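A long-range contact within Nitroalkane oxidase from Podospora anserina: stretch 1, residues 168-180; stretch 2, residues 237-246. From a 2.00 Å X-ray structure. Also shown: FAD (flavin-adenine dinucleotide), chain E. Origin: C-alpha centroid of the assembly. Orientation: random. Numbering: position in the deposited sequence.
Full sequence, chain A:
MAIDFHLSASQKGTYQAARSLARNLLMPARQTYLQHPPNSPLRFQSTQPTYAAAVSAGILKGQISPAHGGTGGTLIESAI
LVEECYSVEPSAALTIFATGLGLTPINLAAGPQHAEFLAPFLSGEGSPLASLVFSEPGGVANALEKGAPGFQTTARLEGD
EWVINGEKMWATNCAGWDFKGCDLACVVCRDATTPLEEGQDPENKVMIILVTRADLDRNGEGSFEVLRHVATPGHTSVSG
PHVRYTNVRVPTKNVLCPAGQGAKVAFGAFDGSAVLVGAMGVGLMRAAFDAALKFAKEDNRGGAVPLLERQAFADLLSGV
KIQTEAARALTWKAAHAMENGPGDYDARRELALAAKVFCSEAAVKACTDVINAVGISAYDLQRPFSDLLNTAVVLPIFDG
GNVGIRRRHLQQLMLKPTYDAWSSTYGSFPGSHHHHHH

Stretch 1, residues 168-180: KMWATNCAGWDFK
Stretch 2 (237-246) SVSGPHVRYT

Where a strand edge meets a chain that soon leaves the sheet, backbone polar groups still need partners, and turns and water can supply them. Residues 168-180 and 237-246 of nitroalkane oxidase illustrate this. The stretches run antiparallel, with Lys168 facing Val243 as a hydrogen-bonded pair (CA to CA 5.4 Å). Lys168 N donates to Val243 O at 3.1 Å, and Val243 N donates to Lys168 O at 2.8 Å, nearly straight at 171°.

Beyond this pair the regular ladder lapses. Met169 remains extended (phi/psi -150/149), but Trp170 takes 79/-2, and its N makes only a weak bond to Gly240 O (3.0 Å, 129°). Water 1 bridges the gap, accepting from Ala171 N at 3.0 Å and donating to Pro241 O at 2.8 Å. A type II turn from Ala171 to Cys174, closed by Cys174 N to Ala171 O at 3.1 Å, then presents Asn173 N to Ser239 O at 2.7 Å and 166°. Gly240, at -137/71, suits this close passage: an ideal CB would lie 2.9 Å from Trp170 O, a clash.

Side chains fill the remaining space. Cys174 (chi1 p) places SG 4.0 Å from CG1 of Val243 (chi1 m), while Ala175 CB lies 3.8 Å from Pro241 CG, so that these apolar side chains pack together. Met169, t at all three chi angles, brings SD 4.8 Å from the His242 ring centroid, obliquely. Lys168 (m, m, t, t) sets CG 4.0 Å from Tyr245 CE1 at the ring edge, while its NZ is satisfied elsewhere in the structure.

Two further waters join the stretches: water 2 donates to Cys174 O (2.9 Å) and hydrogen-bonds Tyr245 OH (2.7 Å); water 3 donates to Gly176 O (2.7 Å) and hydrogen-bonds Ser239 OG (2.9 Å). Thr172 N, meanwhile, turns to the flavin, bonding weakly to FAD O4 at 3.4 Å.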

# COMPACT_ATOMS: atom_id res chain seq x y z
N LYS A 168 12.80 -34.00 -6.72
CA LYS A 168 13.12 -32.60 -6.54
C LYS A 168 12.37 -31.83 -7.61
O LYS A 168 12.01 -32.39 -8.63
CB LYS A 168 14.64 -32.40 -6.71
CG LYS A 168 15.47 -33.03 -5.58
CD LYS A 168 15.22 -32.31 -4.25
CE LYS A 168 16.25 -32.70 -3.16
NZ LYS A 168 15.87 -32.03 -1.86
N MET A 169 12.14 -30.55 -7.38
CA MET A 169 11.45 -29.74 -8.37
C MET A 169 11.94 -28.31 -8.22
O MET A 169 12.33 -27.92 -7.11
CB MET A 169 9.93 -29.81 -8.14
CG MET A 169 9.08 -29.09 -9.19
SD MET A 169 7.31 -29.41 -8.90
CE MET A 169 6.54 -28.31 -10.10
N TRP A 170 11.97 -27.58 -9.33
CA TRP A 170 12.35 -26.17 -9.38
C TRP A 170 13.86 -25.92 -9.35
O TRP A 170 14.29 -24.77 -9.41
CB TRP A 170 11.68 -25.35 -8.27
CG TRP A 170 10.16 -25.35 -8.27
CD1 TRP A 170 9.33 -25.96 -7.37
CD2 TRP A 170 9.30 -24.68 -9.21
NE1 TRP A 170 8.02 -25.73 -7.70
CE2 TRP A 170 7.97 -24.94 -8.81
CE3 TRP A 170 9.52 -23.89 -10.34
CZ2 TRP A 170 6.87 -24.45 -9.51
CZ3 TRP A 170 8.43 -23.40 -11.04
CH2 TRP A 170 7.12 -23.68 -10.62
N ALA A 171 14.66 -26.97 -9.24
CA ALA A 171 16.10 -26.78 -9.06
C ALA A 171 16.76 -26.48 -10.40
O ALA A 171 17.03 -27.36 -11.22
CB ALA A 171 16.73 -27.97 -8.38
N THR A 172 17.02 -25.20 -10.60
CA THR A 172 17.47 -24.70 -11.88
C THR A 172 18.73 -25.42 -12.38
O THR A 172 19.71 -25.53 -11.64
CB THR A 172 17.72 -23.19 -11.80
OG1 THR A 172 16.53 -22.54 -11.35
CG2 THR A 172 18.13 -22.64 -13.14
N ASN A 173 18.68 -25.91 -13.61
CA ASN A 173 19.80 -26.59 -14.27
C ASN A 173 19.99 -28.07 -13.91
O ASN A 173 20.82 -28.74 -14.53
CB ASN A 173 21.15 -25.89 -13.99
CG ASN A 173 21.27 -24.51 -14.60
OD1 ASN A 173 22.18 -23.73 -14.22
ND2 ASN A 173 20.42 -24.19 -15.56
N CYS A 174 19.27 -28.59 -12.92
CA CYS A 174 19.61 -29.92 -12.38
C CYS A 174 19.58 -31.05 -13.42
O CYS A 174 20.27 -32.07 -13.27
CB CYS A 174 18.72 -30.29 -11.19
SG CYS A 174 16.98 -30.60 -11.64
N ALA A 175 18.80 -30.87 -14.48
CA ALA A 175 18.66 -31.93 -15.48
C ALA A 175 19.68 -31.86 -16.62
O ALA A 175 19.77 -32.79 -17.43
CB ALA A 175 17.21 -31.97 -16.02
N GLY A 176 20.46 -30.78 -16.69
CA GLY A 176 21.49 -30.66 -17.72
C GLY A 176 20.94 -30.31 -19.09
O GLY A 176 19.72 -30.22 -19.27
N TRP A 177 21.82 -30.12 -20.07
CA TRP A 177 21.39 -29.71 -21.40
C TRP A 177 20.54 -30.76 -22.11
O TRP A 177 19.67 -30.42 -22.92
CB TRP A 177 22.60 -29.37 -22.28
CG TRP A 177 23.40 -28.22 -21.77
CD1 TRP A 177 24.69 -28.26 -21.30
CD2 TRP A 177 22.98 -26.85 -21.68
NE1 TRP A 177 25.09 -27.00 -20.93
CE2 TRP A 177 24.07 -26.12 -21.15
CE3 TRP A 177 21.80 -26.17 -22.01
CZ2 TRP A 177 24.00 -24.75 -20.92
CZ3 TRP A 177 21.73 -24.79 -21.78
CH2 TRP A 177 22.84 -24.10 -21.25
N ASP A 178 20.81 -32.03 -21.81
CA ASP A 178 20.15 -33.14 -22.50
C ASP A 178 19.12 -33.83 -21.59
O ASP A 178 18.58 -34.89 -21.94
CB ASP A 178 21.18 -34.13 -23.05
CG ASP A 178 21.92 -34.90 -21.97
OD1 ASP A 178 21.69 -34.64 -20.76
OD2 ASP A 178 22.75 -35.76 -22.34
N PHE A 179 18.88 -33.24 -20.42
CA PHE A 179 17.86 -33.72 -19.50
C PHE A 179 18.19 -35.06 -18.85
O PHE A 179 17.32 -35.71 -18.28
CB PHE A 179 16.50 -33.76 -20.21
CG PHE A 179 16.08 -32.42 -20.74
CD1 PHE A 179 16.19 -31.29 -19.94
CD2 PHE A 179 15.61 -32.27 -22.03
CE1 PHE A 179 15.82 -30.05 -20.42
CE2 PHE A 179 15.23 -31.03 -22.52
CZ PHE A 179 15.35 -29.92 -21.70
N LYS A 180 19.45 -35.46 -18.89
CA LYS A 180 19.83 -36.70 -18.22
C LYS A 180 20.75 -36.44 -17.02
O LYS A 180 21.41 -37.35 -16.53
CB LYS A 180 20.48 -37.67 -19.22
CG LYS A 180 19.50 -38.18 -20.28
CD LYS A 180 20.17 -39.22 -21.18
CE LYS A 180 19.26 -39.62 -22.34
NZ LYS A 180 17.88 -39.96 -21.90
N SER A 237 13.40 -19.79 -20.72
CA SER A 237 14.57 -20.55 -21.15
C SER A 237 15.25 -21.18 -19.93
O SER A 237 16.35 -21.73 -20.03
CB SER A 237 15.56 -19.67 -21.93
OG SER A 237 16.38 -18.90 -21.04
N VAL A 238 14.60 -21.08 -18.78
CA VAL A 238 15.16 -21.65 -17.56
C VAL A 238 14.55 -23.03 -17.31
O VAL A 238 13.35 -23.20 -17.42
CB VAL A 238 14.89 -20.75 -16.34
CG1 VAL A 238 15.28 -21.45 -15.07
CG2 VAL A 238 15.64 -19.41 -16.50
N SER A 239 15.39 -24.00 -16.98
CA SER A 239 14.91 -25.37 -16.77
C SER A 239 15.11 -25.81 -15.31
O SER A 239 16.23 -26.01 -14.85
CB SER A 239 15.64 -26.34 -17.71
OG SER A 239 15.22 -27.68 -17.48
N GLY A 240 14.01 -25.99 -14.58
CA GLY A 240 14.07 -26.55 -13.23
C GLY A 240 12.96 -27.55 -13.05
O GLY A 240 11.99 -27.29 -12.35
N PRO A 241 13.07 -28.71 -13.72
CA PRO A 241 11.95 -29.64 -13.83
C PRO A 241 11.66 -30.45 -12.56
O PRO A 241 12.44 -30.45 -11.60
CB PRO A 241 12.38 -30.57 -14.97
CG PRO A 241 13.89 -30.48 -14.95
CD PRO A 241 14.20 -29.08 -14.60
N HIS A 242 10.51 -31.11 -12.55
CA HIS A 242 10.21 -32.09 -11.52
C HIS A 242 10.97 -33.34 -11.93
O HIS A 242 10.75 -33.87 -13.04
CB HIS A 242 8.70 -32.33 -11.48
CG HIS A 242 8.26 -33.36 -10.47
ND1 HIS A 242 6.97 -33.83 -10.40
CD2 HIS A 242 8.95 -34.01 -9.51
CE1 HIS A 242 6.88 -34.72 -9.43
NE2 HIS A 242 8.07 -34.85 -8.88
N VAL A 243 11.89 -33.80 -11.08
CA VAL A 243 12.80 -34.90 -11.44
C VAL A 243 12.81 -35.95 -10.34
O VAL A 243 12.32 -35.70 -9.24
CB VAL A 243 14.25 -34.41 -11.64
CG1 VAL A 243 14.31 -33.34 -12.71
CG2 VAL A 243 14.85 -33.89 -10.30
N ARG A 244 13.38 -37.11 -10.64
CA ARG A 244 13.51 -38.18 -9.64
C ARG A 244 14.90 -38.82 -9.67
O ARG A 244 15.41 -39.22 -10.72
CB ARG A 244 12.42 -39.26 -9.82
CG ARG A 244 12.48 -40.37 -8.77
CD ARG A 244 11.47 -41.50 -9.05
NE ARG A 244 10.08 -41.06 -8.94
CZ ARG A 244 9.12 -41.37 -9.81
NH1 ARG A 244 9.39 -42.12 -10.87
NH2 ARG A 244 7.88 -40.92 -9.62
N TYR A 245 15.52 -38.88 -8.49
CA TYR A 245 16.75 -39.64 -8.28
C TYR A 245 16.35 -41.00 -7.70
O TYR A 245 15.68 -41.06 -6.67
CB TYR A 245 17.65 -38.91 -7.27
CG TYR A 245 18.13 -37.57 -7.78
CD1 TYR A 245 17.44 -36.40 -7.49
CD2 TYR A 245 19.27 -37.47 -8.56
CE1 TYR A 245 17.88 -35.17 -7.97
CE2 TYR A 245 19.72 -36.25 -9.04
CZ TYR A 245 19.02 -35.10 -8.73
OH TYR A 245 19.47 -33.90 -9.23
N THR A 246 16.74 -42.09 -8.36
CA THR A 246 16.42 -43.42 -7.85
C THR A 246 17.66 -44.27 -7.61
O THR A 246 18.43 -44.53 -8.53
CB THR A 246 15.51 -44.19 -8.81
OG1 THR A 246 14.32 -43.43 -9.03
CG2 THR A 246 15.13 -45.55 -8.21
PA FAD E . 6.93 -23.63 -0.09
O1A FAD E . 7.29 -24.69 0.85
O2A FAD E . 6.52 -23.99 -1.45
O5B FAD E . 5.77 -22.74 0.58
C5B FAD E . 4.71 -22.19 -0.20
C4B FAD E . 3.89 -21.13 0.55
O4B FAD E . 3.25 -21.75 1.68
C3B FAD E . 4.79 -20.04 1.14
O3B FAD E . 4.94 -18.98 0.19
C2B FAD E . 3.97 -19.56 2.33
O2B FAD E . 3.03 -18.58 1.91
C1B FAD E . 3.24 -20.82 2.79
N9A FAD E . 3.99 -21.39 3.95
C8A FAD E . 4.56 -22.59 3.99
N7A FAD E . 5.14 -22.77 5.17
C5A FAD E . 4.93 -21.68 5.89
C6A FAD E . 5.28 -21.29 7.18
N6A FAD E . 5.98 -22.10 7.96
N1A FAD E . 4.90 -20.09 7.62
C2A FAD E . 4.20 -19.27 6.85
N3A FAD E . 3.85 -19.61 5.62
C4A FAD E . 4.20 -20.80 5.11
N1 FAD E . 15.04 -24.28 -5.98
C2 FAD E . 16.27 -24.88 -5.80
O2 FAD E . 16.40 -25.76 -4.95
N3 FAD E . 17.37 -24.49 -6.56
C4 FAD E . 17.23 -23.50 -7.53
O4 FAD E . 18.20 -23.16 -8.20
C4X FAD E . 16.00 -22.89 -7.72
N5 FAD E . 15.82 -21.89 -8.67
C5X FAD E . 14.53 -21.55 -9.08
C6 FAD E . 14.32 -20.82 -10.25
C7 FAD E . 13.02 -20.50 -10.64
C7M FAD E . 12.78 -19.70 -11.92
C8 FAD E . 11.95 -20.90 -9.87
C8M FAD E . 10.52 -20.55 -10.29
C9 FAD E . 12.16 -21.62 -8.70
C9A FAD E . 13.45 -21.95 -8.31
N10 FAD E . 13.67 -22.68 -7.14
C10 FAD E . 14.90 -23.29 -6.94
C1' FAD E . 12.62 -22.80 -6.11
C2' FAD E . 12.66 -21.62 -5.14
O2' FAD E . 13.89 -21.61 -4.43
C3' FAD E . 11.49 -21.62 -4.14
O3' FAD E . 11.50 -20.38 -3.44
C4' FAD E . 11.55 -22.75 -3.11
O4' FAD E . 11.06 -23.96 -3.67
C5' FAD E . 10.70 -22.40 -1.88
O5' FAD E . 9.37 -22.07 -2.25
P FAD E . 8.37 -21.40 -1.20
O1P FAD E . 9.09 -20.32 -0.51
O2P FAD E . 7.11 -21.08 -1.87
O3P FAD E . 8.16 -22.60 -0.14
O HOH W 1 14.34 -29.89 -9.62
O HOH W 2 21.27 -33.85 -11.19
O HOH W 3 17.52 -29.34 -17.94